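PDB 4M88: extracellular ligand-binding receptor from Verminephrobacter eiseniae, which probably binds an amino acid or similar small solute outside the cytoplasm and passes it to an ABC transporter, as in the leucine-binding protein family. Local coordinates for residues F64-M68 against L92-V98; S56-A61 against A82-M87; N25-K29 against T47-A51; A301-K306 against T318-M322. All blocks are in the same frame, centred on the assembly; numbering follows the deposited sequence.

Interaction 1 (F64-M68 against L92-V98)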
loop_
_atom_site.group_PDB
_atom_site.type_symbol
_atom_site.label_atom_id
_atom_site.label_comp_id
_atom_site.label_asym_id
_atom_site.label_seq_id
_atom_site.Cartn_x
_atom_site.Cartn_y
_atom_site.Cartn_z
ATOM N N PHE A 64 1.304 16.478 12.468
ATOM C CA PHE A 64 1.247 17.215 11.215
ATOM C C PHE A 64 1.809 18.640 11.308
ATOM O O PHE A 64 2.692 18.987 10.523
ATOM C CB PHE A 64 -0.164 17.197 10.606
ATOM C CG PHE A 64 -0.252 17.852 9.252
ATOM C CD1 PHE A 64 0.023 17.136 8.100
ATOM C CD2 PHE A 64 -0.623 19.192 9.136
ATOM C CE1 PHE A 64 -0.062 17.740 6.844
ATOM C CE2 PHE A 64 -0.721 19.801 7.897
ATOM C CZ PHE A 64 -0.434 19.076 6.742
ATOM N N PRO A 65 1.325 19.458 12.266
ATOM C CA PRO A 65 1.877 20.819 12.294
ATOM C C PRO A 65 3.359 20.838 12.680
ATOM O O PRO A 65 4.108 21.691 12.194
ATOM C CB PRO A 65 1.024 21.524 13.365
ATOM C CG PRO A 65 0.439 20.428 14.187
ATOM C CD PRO A 65 0.210 19.310 13.219
ATOM N N LYS A 66 3.788 19.897 13.518
ATOM C CA LYS A 66 5.208 19.817 13.867
ATOM C C LYS A 66 6.031 19.495 12.626
ATOM O O LYS A 66 7.120 20.035 12.435
ATOM C CB LYS A 66 5.440 18.759 14.947
ATOM C CG LYS A 66 4.706 19.043 16.238
ATOM C CD LYS A 66 4.860 17.894 17.225
ATOM C CE LYS A 66 4.512 18.328 18.638
ATOM N NZ LYS A 66 4.665 17.208 19.610
ATOM N N ALA A 67 5.501 18.614 11.778
ATOM C CA ALA A 67 6.147 18.271 10.522
ATOM C C ALA A 67 6.177 19.490 9.602
ATOM O O ALA A 67 7.205 19.800 8.986
ATOM C CB ALA A 67 5.413 17.096 9.841
HETATM N N MSE A 68 5.049 20.192 9.508
HETATM C CA MSE A 68 4.975 21.361 8.633
HETATM C C MSE A 68 5.948 22.479 9.042
HETATM O O MSE A 68 6.373 23.269 8.198
HETATM C CB MSE A 68 3.548 21.909 8.551
HETATM C CG MSE A 68 2.587 21.034 7.790
HETATM SE SE MSE A 68 3.217 20.627 5.960
HETATM C CE MSE A 68 3.325 22.455 5.290
ATOM N N LEU A 92 -6.523 19.369 6.789
ATOM C CA LEU A 92 -5.177 19.833 7.094
ATOM C C LEU A 92 -4.437 20.311 5.850
ATOM O O LEU A 92 -3.593 21.201 5.941
ATOM C CB LEU A 92 -4.374 18.722 7.769
ATOM C CG LEU A 92 -4.913 18.235 9.105
ATOM C CD1 LEU A 92 -4.009 17.161 9.674
ATOM C CD2 LEU A 92 -5.063 19.398 10.080
ATOM N N LEU A 93 -4.752 19.717 4.699
ATOM C CA LEU A 93 -4.047 20.037 3.455
ATOM C C LEU A 93 -4.526 21.316 2.759
ATOM O O LEU A 93 -3.835 21.824 1.874
ATOM C CB LEU A 93 -4.112 18.857 2.476
ATOM C CG LEU A 93 -3.366 17.611 2.936
ATOM C CD1 LEU A 93 -3.457 16.519 1.862
ATOM C CD2 LEU A 93 -1.919 17.976 3.223
ATOM N N ASP A 94 -5.689 21.837 3.148
ATOM C CA ASP A 94 -6.275 22.982 2.437
ATOM C C ASP A 94 -5.354 24.201 2.295
ATOM O O ASP A 94 -5.301 24.835 1.237
ATOM C CB ASP A 94 -7.590 23.407 3.087
ATOM C CG ASP A 94 -8.735 22.477 2.738
ATOM O OD1 ASP A 94 -8.495 21.430 2.096
ATOM O OD2 ASP A 94 -9.874 22.789 3.122
ATOM N N THR A 95 -4.631 24.543 3.355
ATOM C CA THR A 95 -3.759 25.714 3.291
ATOM C C THR A 95 -2.290 25.391 3.571
ATOM O O THR A 95 -1.442 26.293 3.639
ATOM C CB THR A 95 -4.234 26.821 4.247
ATOM O OG1 THR A 95 -4.530 26.246 5.527
ATOM C CG2 THR A 95 -5.493 27.490 3.700
ATOM N N ALA A 96 -1.980 24.113 3.734
ATOM C CA ALA A 96 -0.598 23.719 3.987
ATOM C C ALA A 96 0.185 23.613 2.678
ATOM O O ALA A 96 -0.235 22.902 1.759
ATOM C CB ALA A 96 -0.550 22.404 4.756
ATOM N N PRO A 97 1.322 24.330 2.586
ATOM C CA PRO A 97 2.162 24.269 1.384
ATOM C C PRO A 97 2.977 22.979 1.333
ATOM O O PRO A 97 4.185 22.963 1.591
ATOM C CB PRO A 97 3.088 25.481 1.538
ATOM C CG PRO A 97 3.179 25.702 3.035
ATOM C CD PRO A 97 1.806 25.334 3.555
ATOM N N VAL A 98 2.308 21.889 0.996
ATOM C CA VAL A 98 2.966 20.594 0.976
ATOM C C VAL A 98 2.240 19.700 -0.015
ATOM O O VAL A 98 1.097 19.962 -0.375
ATOM C CB VAL A 98 2.953 19.960 2.384
ATOM C CG1 VAL A 98 1.559 19.435 2.733
ATOM C CG2 VAL A 98 3.994 18.838 2.492
#
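Phe64 and Leu92 meet in a CH-pi contact: Leu92 CB lies over one face of the ring, 4.0 Å from the centroid and 19° off its normal, while Leu92 CD1 reaches back over Phe64 CG at 3.8 Å. The opposite face is covered from within its own helix by Met68 CG, so the ring is held flat between the two. The Phe64 chi1 of -175° sets CG anti to the backbone N and sends the ring out from the helix into this slot.

The remaining contacts are apolar. Ala96 CB sits in the ring plane, 3.9 Å from Phe64 CZ; the small methyl fits against this edge. Met68, a selenomethionine, bends at chi2 and chi3, which lets the flexible chain follow the turn: CE rests on Pro97 CD at 3.7 Å, and SE on Val98 CB at 3.6 Å. No hydrogen bond joins the segments; shape does the work. With an alanine here in place of Phe64, a gap would probably open between Leu92 and Met68, and Ala96 CB would lose its edge contact.

Pro97 centres an inverse gamma turn, and Lys117 binds the carbonyl oxygens of Leu93 and Ala96 to fix the loop. The contact thus closes the end of helix 57-68 against the loop between helix 81-89 and strand 99-101, with Leu75 of strand 74-76 touching both Phe64 and Val98.

Interaction 2 (S56-A61 against A82-M87)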
loop_
_atom_site.group_PDB
_atom_site.type_symbol
_atom_site.label_atom_id
_atom_site.label_comp_id
_atom_site.label_asym_id
_atom_site.label_seq_id
_atom_site.Cartn_x
_atom_site.Cartn_y
_atom_site.Cartn_z
ATOM N N SER A 56 -2.707 6.203 15.131
ATOM C CA SER A 56 -3.938 6.864 15.561
ATOM C C SER A 56 -4.166 8.163 14.794
ATOM O O SER A 56 -3.217 8.816 14.352
ATOM C CB SER A 56 -3.890 7.175 17.055
ATOM O OG SER A 56 -2.838 8.073 17.338
ATOM N N GLY A 57 -5.428 8.544 14.643
ATOM C CA GLY A 57 -5.742 9.826 14.039
ATOM C C GLY A 57 -5.229 10.953 14.914
ATOM O O GLY A 57 -4.689 11.953 14.411
ATOM N N GLU A 58 -5.376 10.787 16.232
ATOM C CA GLU A 58 -4.921 11.799 17.182
ATOM C C GLU A 58 -3.430 12.036 17.045
ATOM O O GLU A 58 -2.974 13.177 17.056
ATOM C CB GLU A 58 -5.241 11.390 18.618
ATOM C CG GLU A 58 -6.326 12.224 19.260
ATOM C CD GLU A 58 -6.080 13.718 19.143
ATOM O OE1 GLU A 58 -4.916 14.164 19.272
ATOM O OE2 GLU A 58 -7.067 14.449 18.922
ATOM N N GLY A 59 -2.678 10.950 16.896
ATOM C CA GLY A 59 -1.238 11.050 16.760
ATOM C C GLY A 59 -0.869 11.757 15.474
ATOM O O GLY A 59 0.082 12.542 15.437
ATOM N N PHE A 60 -1.620 11.489 14.411
ATOM C CA PHE A 60 -1.343 12.158 13.146
ATOM C C PHE A 60 -1.621 13.652 13.248
ATOM O O PHE A 60 -0.804 14.473 12.825
ATOM C CB PHE A 60 -2.155 11.574 12.001
ATOM C CG PHE A 60 -1.707 12.062 10.658
ATOM C CD1 PHE A 60 -0.685 11.417 9.989
ATOM C CD2 PHE A 60 -2.279 13.189 10.084
ATOM C CE1 PHE A 60 -0.250 11.865 8.742
ATOM C CE2 PHE A 60 -1.848 13.652 8.845
ATOM C CZ PHE A 60 -0.835 12.986 8.172
ATOM N N ALA A 61 -2.786 13.992 13.794
ATOM C CA ALA A 61 -3.167 15.388 14.012
ATOM C C ALA A 61 -2.108 16.145 14.800
ATOM O O ALA A 61 -1.801 17.302 14.497
ATOM C CB ALA A 61 -4.506 15.463 14.727
ATOM N N ALA A 82 -6.929 5.533 10.082
ATOM C CA ALA A 82 -7.373 6.581 10.991
ATOM C C ALA A 82 -6.611 7.866 10.730
ATOM O O ALA A 82 -7.190 8.953 10.737
ATOM C CB ALA A 82 -7.189 6.145 12.449
ATOM N N ALA A 83 -5.302 7.725 10.519
ATOM C CA ALA A 83 -4.431 8.859 10.246
ATOM C C ALA A 83 -4.848 9.602 8.983
ATOM O O ALA A 83 -5.056 10.812 9.021
ATOM C CB ALA A 83 -2.983 8.396 10.130
ATOM N N ILE A 84 -4.950 8.897 7.856
ATOM C CA ILE A 84 -5.336 9.554 6.600
ATOM C C ILE A 84 -6.744 10.140 6.666
ATOM O O ILE A 84 -6.999 11.243 6.157
ATOM C CB ILE A 84 -5.174 8.606 5.381
ATOM C CG1 ILE A 84 -3.709 8.205 5.214
ATOM C CG2 ILE A 84 -5.698 9.260 4.095
ATOM C CD1 ILE A 84 -3.523 7.004 4.292
ATOM N N LYS A 85 -7.665 9.420 7.296
ATOM C CA LYS A 85 -9.022 9.939 7.463
ATOM C C LYS A 85 -9.015 11.249 8.258
ATOM O O LYS A 85 -9.725 12.203 7.920
ATOM C CB LYS A 85 -9.918 8.892 8.138
ATOM C CG LYS A 85 -11.359 9.339 8.359
ATOM C CD LYS A 85 -12.262 8.141 8.680
ATOM C CE LYS A 85 -13.731 8.550 8.705
ATOM N NZ LYS A 85 -13.969 9.612 9.726
ATOM N N ARG A 86 -8.203 11.302 9.306
ATOM C CA ARG A 86 -8.084 12.514 10.112
ATOM C C ARG A 86 -7.494 13.654 9.275
ATOM O O ARG A 86 -7.947 14.795 9.364
ATOM C CB ARG A 86 -7.213 12.248 11.342
ATOM C CG ARG A 86 -7.094 13.432 12.294
ATOM C CD ARG A 86 -8.445 13.799 12.897
ATOM N NE ARG A 86 -8.303 14.803 13.949
ATOM C CZ ARG A 86 -8.174 14.516 15.240
ATOM N NH1 ARG A 86 -8.187 13.253 15.655
ATOM N NH2 ARG A 86 -8.042 15.493 16.124
HETATM N N MSE A 87 -6.494 13.335 8.456
HETATM C CA MSE A 87 -5.863 14.336 7.600
HETATM C C MSE A 87 -6.916 14.955 6.687
HETATM O O MSE A 87 -6.936 16.167 6.475
HETATM C CB MSE A 87 -4.752 13.708 6.751
HETATM C CG MSE A 87 -3.992 14.688 5.852
HETATM SE SE MSE A 87 -2.681 13.753 4.715
HETATM C CE MSE A 87 -3.898 12.942 3.423
#
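Gly57 and Ala83 bring two helix backbones unusually close, their CA atoms only 4.1 Å apart. A beta carbon on Gly57 would point at the other helix and come within 3.2 Å of Ala82 O, so glycine suits this place by having none. The local axes approach to 7.8 Å and cross at -53°. Ala82 and Ala83 keep the facing side small, and Arg86 CG runs past Gly57 O.

Ser56 caps the start of helix 57-68: its OG accepts from Gly59 N at 2.9 Å and is also hydrogen-bonded to Asp53 O. One turn on, Phe60 has CG anti to the backbone N (chi1 -169°), which lays the ring along Ala83, whose O lies over one face. Beyond it, Met87 CB packs 3.6 Å from Phe60 CE2, and the selenium of this selenomethionine makes an oblique Met-aromatic contact, 5.1 Å from the ring centroid.

On the outer side Arg86 NH2 donates to Glu58 OE2 at 3.1 Å. The bond leaves in the guanidinium plane but arrives well above the carboxylate plane, the two planes being 75° apart: a single hydrogen bond, from NH2, rather than a paired, coplanar one. Ala61 CB covers one guanidinium face.

Arg86 also pairs through NE with Asp90, its stronger polar partner, so one cation serves Glu58 on helix 57-68 and Asp90 just after its own helix. Glu58 OE1 lies close to Glu62 OE2, and the nearby positive charge would probably ease that repulsion. Close backbone contact thus supplies the fit, and the charged pair at its rim adds a link between the helices.

Interaction 3 (N25-K29 against T47-A51)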
loop_
_atom_site.group_PDB
_atom_site.type_symbol
_atom_site.label_atom_id
_atom_site.label_comp_id
_atom_site.label_asym_id
_atom_site.label_seq_id
_atom_site.Cartn_x
_atom_site.Cartn_y
_atom_site.Cartn_z
ATOM N N ASN A 25 9.834 3.086 5.666
ATOM C CA ASN A 25 10.928 3.984 6.020
ATOM C C ASN A 25 12.260 3.515 5.414
ATOM O O ASN A 25 13.053 4.323 4.931
ATOM C CB ASN A 25 11.024 4.088 7.544
ATOM C CG ASN A 25 12.100 5.055 8.011
ATOM O OD1 ASN A 25 13.097 4.647 8.605
ATOM N ND2 ASN A 25 11.896 6.344 7.757
ATOM N N GLN A 26 12.507 2.212 5.459
ATOM C CA GLN A 26 13.721 1.640 4.870
ATOM C C GLN A 26 13.813 1.920 3.376
ATOM O O GLN A 26 14.883 2.267 2.855
ATOM C CB GLN A 26 13.774 0.135 5.133
ATOM C CG GLN A 26 14.177 -0.193 6.568
ATOM C CD GLN A 26 13.728 -1.581 6.996
ATOM O OE1 GLN A 26 13.154 -2.325 6.206
ATOM N NE2 GLN A 26 13.985 -1.932 8.253
ATOM N N GLY A 27 12.699 1.760 2.682
ATOM C CA GLY A 27 12.674 1.992 1.246
ATOM C C GLY A 27 12.893 3.453 0.914
ATOM O O GLY A 27 13.587 3.797 -0.048
ATOM N N ILE A 28 12.298 4.330 1.714
ATOM C CA ILE A 28 12.475 5.761 1.492
ATOM C C ILE A 28 13.941 6.138 1.691
ATOM O O ILE A 28 14.529 6.824 0.851
ATOM C CB ILE A 28 11.585 6.583 2.447
ATOM C CG1 ILE A 28 10.104 6.391 2.102
ATOM C CG2 ILE A 28 11.938 8.064 2.391
ATOM C CD1 ILE A 28 9.161 6.913 3.210
ATOM N N LYS A 29 14.546 5.666 2.783
ATOM C CA LYS A 29 15.944 5.983 3.060
ATOM C C LYS A 29 16.868 5.418 2.002
ATOM O O LYS A 29 17.861 6.054 1.631
ATOM C CB LYS A 29 16.353 5.428 4.420
ATOM C CG LYS A 29 15.740 6.156 5.584
ATOM C CD LYS A 29 16.120 5.445 6.863
ATOM C CE LYS A 29 15.843 6.309 8.069
ATOM N NZ LYS A 29 15.890 5.528 9.329
ATOM N N THR A 47 17.031 15.253 2.629
ATOM C CA THR A 47 17.019 14.788 4.010
ATOM C C THR A 47 15.619 14.347 4.386
ATOM O O THR A 47 14.638 14.823 3.816
ATOM C CB THR A 47 17.483 15.879 4.979
ATOM O OG1 THR A 47 16.752 17.085 4.725
ATOM C CG2 THR A 47 18.950 16.158 4.778
ATOM N N LEU A 48 15.536 13.421 5.331
ATOM C CA LEU A 48 14.251 12.907 5.772
ATOM C C LEU A 48 14.124 13.121 7.262
ATOM O O LEU A 48 15.050 12.828 8.020
ATOM C CB LEU A 48 14.141 11.411 5.474
ATOM C CG LEU A 48 12.807 10.778 5.869
ATOM C CD1 LEU A 48 11.667 11.234 4.948
ATOM C CD2 LEU A 48 12.913 9.251 5.897
ATOM N N PHE A 49 12.994 13.651 7.700
ATOM C CA PHE A 49 12.709 13.575 9.122
ATOM C C PHE A 49 11.520 12.660 9.294
ATOM O O PHE A 49 10.757 12.434 8.348
ATOM C CB PHE A 49 12.445 14.941 9.724
ATOM C CG PHE A 49 11.151 15.539 9.298
ATOM C CD1 PHE A 49 10.001 15.333 10.046
ATOM C CD2 PHE A 49 11.081 16.307 8.150
ATOM C CE1 PHE A 49 8.793 15.874 9.644
ATOM C CE2 PHE A 49 9.882 16.867 7.746
ATOM C CZ PHE A 49 8.737 16.648 8.489
ATOM N N GLU A 50 11.375 12.122 10.496
ATOM C CA GLU A 50 10.341 11.142 10.774
ATOM C C GLU A 50 9.566 11.568 11.991
ATOM O O GLU A 50 10.085 12.272 12.866
ATOM C CB GLU A 50 10.966 9.767 11.024
ATOM C CG GLU A 50 11.680 9.192 9.814
ATOM C CD GLU A 50 13.118 8.811 10.100
ATOM O OE1 GLU A 50 13.684 9.291 11.106
ATOM O OE2 GLU A 50 13.684 8.033 9.309
ATOM N N ALA A 51 8.320 11.124 12.069
ATOM C CA ALA A 51 7.501 11.432 13.224
ATOM C C ALA A 51 6.539 10.272 13.397
ATOM O O ALA A 51 6.014 9.754 12.413
ATOM C CB ALA A 51 6.749 12.737 13.014
#
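A chi1 of -177° swings the Asn25 amide out from helix 18-37 toward Glu50 of strand 45-52, which bends at chi2 to bring OE2 to meet it. ND2 donates to Glu50 OE2 at 2.9 Å with an N-H...O angle of 157°. The bond lies near the amide plane and reaches the oxygen on its anti side. Lys29, one turn further along the helix and extended beyond CG, completes a triangle: NZ donates to Asn25 OD1 at 3.0 Å, in the carbonyl plane on a lone pair, and forms a salt bridge with Glu50 OE2 at 3.3 Å.

Beside this polar group Leu48 provides the apolar part. Its CD2 lies 3.8 Å from Ile28 CG2 and 3.6 Å from Asn25 ND2. Branched aliphatic side chains suit this interface, where a helix covers a sheet in the beta-alpha-beta unit of strand 4-11, helix 18-37 and strand 45-52. Local helix and strand directions are nearly antiparallel, as such a crossover requires.

Gln9 of strand 4-11 takes a further hydrogen bond from Asn25 ND2, tying the amide to both strands of the unit. A leucine at Asn25 would probably cost Glu50 and Gln9 the amide donor, leaving Glu50 to Lys29, and leave Lys29 NZ without its carbonyl acceptor. With both ends of the amide engaged, its orientation is fixed, and the facing carboxylate is paired with a lysine, probably favouring the charged form of each.

Interaction 4 (A301-K306 against T318-M322)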
loop_
_atom_site.group_PDB
_atom_site.type_symbol
_atom_site.label_atom_id
_atom_site.label_comp_id
_atom_site.label_asym_id
_atom_site.label_seq_id
_atom_site.Cartn_x
_atom_site.Cartn_y
_atom_site.Cartn_z
ATOM N N ALA A 301 10.279 13.815 -10.162
ATOM C CA ALA A 301 9.589 15.067 -10.458
ATOM C C ALA A 301 10.532 16.253 -10.275
ATOM O O ALA A 301 10.555 17.164 -11.095
ATOM C CB ALA A 301 8.357 15.231 -9.565
ATOM N N LEU A 302 11.290 16.264 -9.181
ATOM C CA LEU A 302 12.170 17.405 -8.927
ATOM C C LEU A 302 13.298 17.534 -9.958
ATOM O O LEU A 302 13.785 18.636 -10.205
ATOM C CB LEU A 302 12.736 17.366 -7.503
ATOM C CG LEU A 302 11.735 17.541 -6.356
ATOM C CD1 LEU A 302 12.461 17.442 -5.024
ATOM C CD2 LEU A 302 10.953 18.865 -6.446
ATOM N N LYS A 303 13.694 16.415 -10.567
ATOM C CA LYS A 303 14.785 16.399 -11.557
ATOM C C LYS A 303 14.264 16.593 -12.973
ATOM O O LYS A 303 15.036 16.730 -13.922
ATOM C CB LYS A 303 15.545 15.072 -11.489
ATOM C CG LYS A 303 16.367 14.916 -10.228
ATOM C CD LYS A 303 16.738 13.466 -9.972
ATOM C CE LYS A 303 17.966 13.065 -10.752
ATOM N NZ LYS A 303 18.644 11.921 -10.073
ATOM N N HIS A 304 12.948 16.580 -13.118
ATOM C CA HIS A 304 12.334 16.619 -14.441
ATOM C C HIS A 304 12.654 17.941 -15.139
ATOM O O HIS A 304 12.654 18.988 -14.500
ATOM C CB HIS A 304 10.823 16.427 -14.310
ATOM C CG HIS A 304 10.139 16.136 -15.606
ATOM N ND1 HIS A 304 9.854 17.113 -16.532
ATOM C CD2 HIS A 304 9.687 14.970 -16.130
ATOM C CE1 HIS A 304 9.254 16.565 -17.575
ATOM N NE2 HIS A 304 9.143 15.268 -17.357
ATOM N N PRO A 305 12.935 17.892 -16.453
ATOM C CA PRO A 305 13.304 19.097 -17.211
ATOM C C PRO A 305 12.291 20.227 -17.062
ATOM O O PRO A 305 12.679 21.391 -17.127
ATOM C CB PRO A 305 13.324 18.604 -18.661
ATOM C CG PRO A 305 13.648 17.162 -18.558
ATOM C CD PRO A 305 12.991 16.677 -17.287
ATOM N N LYS A 306 11.022 19.890 -16.855
ATOM C CA LYS A 306 9.972 20.902 -16.707
ATOM C C LYS A 306 10.034 21.645 -15.375
ATOM O O LYS A 306 9.629 22.809 -15.281
ATOM C CB LYS A 306 8.587 20.270 -16.878
ATOM C CG LYS A 306 8.272 19.925 -18.320
ATOM C CD LYS A 306 7.053 19.028 -18.448
ATOM C CE LYS A 306 6.885 18.568 -19.897
ATOM N NZ LYS A 306 5.704 17.678 -20.094
ATOM N N THR A 318 4.751 20.196 -11.107
ATOM C CA THR A 318 5.445 19.248 -11.976
ATOM C C THR A 318 4.756 17.880 -12.031
ATOM O O THR A 318 4.555 17.341 -13.111
ATOM C CB THR A 318 6.911 19.088 -11.558
ATOM O OG1 THR A 318 7.574 20.353 -11.712
ATOM C CG2 THR A 318 7.592 18.049 -12.424
ATOM N N LEU A 319 4.402 17.330 -10.855
ATOM C CA LEU A 319 3.670 16.064 -10.802
ATOM C C LEU A 319 2.466 16.082 -11.745
ATOM O O LEU A 319 2.241 15.140 -12.506
ATOM C CB LEU A 319 3.201 15.774 -9.373
ATOM C CG LEU A 319 4.300 15.412 -8.365
ATOM C CD1 LEU A 319 3.735 15.365 -6.959
ATOM C CD2 LEU A 319 4.938 14.084 -8.721
ATOM N N SER A 320 1.716 17.179 -11.749
ATOM C CA SER A 320 0.473 17.257 -12.500
ATOM C C SER A 320 0.640 17.572 -13.978
ATOM O O SER A 320 -0.313 17.433 -14.736
ATOM C CB SER A 320 -0.469 18.290 -11.870
ATOM O OG SER A 320 -0.849 17.893 -10.568
ATOM N N THR A 321 1.830 18.004 -14.394
ATOM C CA THR A 321 2.012 18.443 -15.774
ATOM C C THR A 321 3.131 17.737 -16.539
ATOM O O THR A 321 3.310 17.992 -17.727
ATOM C CB THR A 321 2.230 19.985 -15.871
ATOM O OG1 THR A 321 3.443 20.355 -15.200
ATOM C CG2 THR A 321 1.070 20.732 -15.243
HETATM N N MSE A 322 3.874 16.856 -15.874
HETATM C CA MSE A 322 4.999 16.181 -16.533
HETATM C C MSE A 322 4.551 15.052 -17.455
HETATM O O MSE A 322 5.350 14.519 -18.224
HETATM C CB MSE A 322 5.999 15.641 -15.505
HETATM C CG MSE A 322 5.451 14.550 -14.605
HETATM SE SE MSE A 322 6.663 14.107 -13.105
HETATM C CE MSE A 322 5.525 12.742 -12.297
#
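Ala301 and Leu319 lie at the heart of a largely apolar contact between the end of helix 286-303 with the turn after it and the last part of helix 312-321 with Met322; helix 312-321 follows after a short connection and packs against the first. Ala301 CB, small enough to let the chains draw near, rests 3.7 Å from Leu319 CD2. Thr318 turns its methyl to this side: CG2 lies 3.4 Å from Ala301 O, while its hydroxyl is hydrogen-bonded to Asn307 OD1 and Asn314 O.

His304, just past the helix end, provides a flat surface. Met322 CB sits over one ring face in a CH-pi contact, 3.8 Å from the centroid and 17° off the normal, and Pro305 CD covers the opposite face. Lys306 N donates to His304 ND1 at 3.0 Å, close to the ring plane, which fixes the ring's rotation. A chi1 of 65° sets CG of Met322, a selenomethionine, between the backbone N and carbonyl carbon and brings SE 4.1 Å from Ala301 CB. Lys306, extended beyond CG, reaches across to the second segment, where NZ makes a weak hydrogen bond of 3.4 Å to Thr321 O.

Leu302 touches Ile41 and Leu73, and Leu319 touches Phe119 of strand 118-119. The two successive helices thus pack onto the lobe of the five-stranded sheet, contributed by a late part of the chain, as expected of the two-lobed type I periplasmic binding protein fold.

In the fold
All four contacts belong to the lobe built on the five-stranded parallel sheet. Interactions 1 and 2 lie on the same helix, 57-68, with centres 13 Å apart, and are continuous: Leu92 N probably bonds to Met87 O at 3.2 Å, and Leu92 CD1 packs 4.2 Å from Phe60 CE2. Interaction 3 touches interaction 1 through Phe49 CZ, 3.5 Å from Ala67 O, so strand 45-52 bridges helices 18-37 and 57-68. Interaction 4 stands apart, its nearest atoms about 8 Å from interaction 1 and about 13 Å from interaction 2. In this family solutes bind between the two lobes; none of these contacts includes a bound ligand.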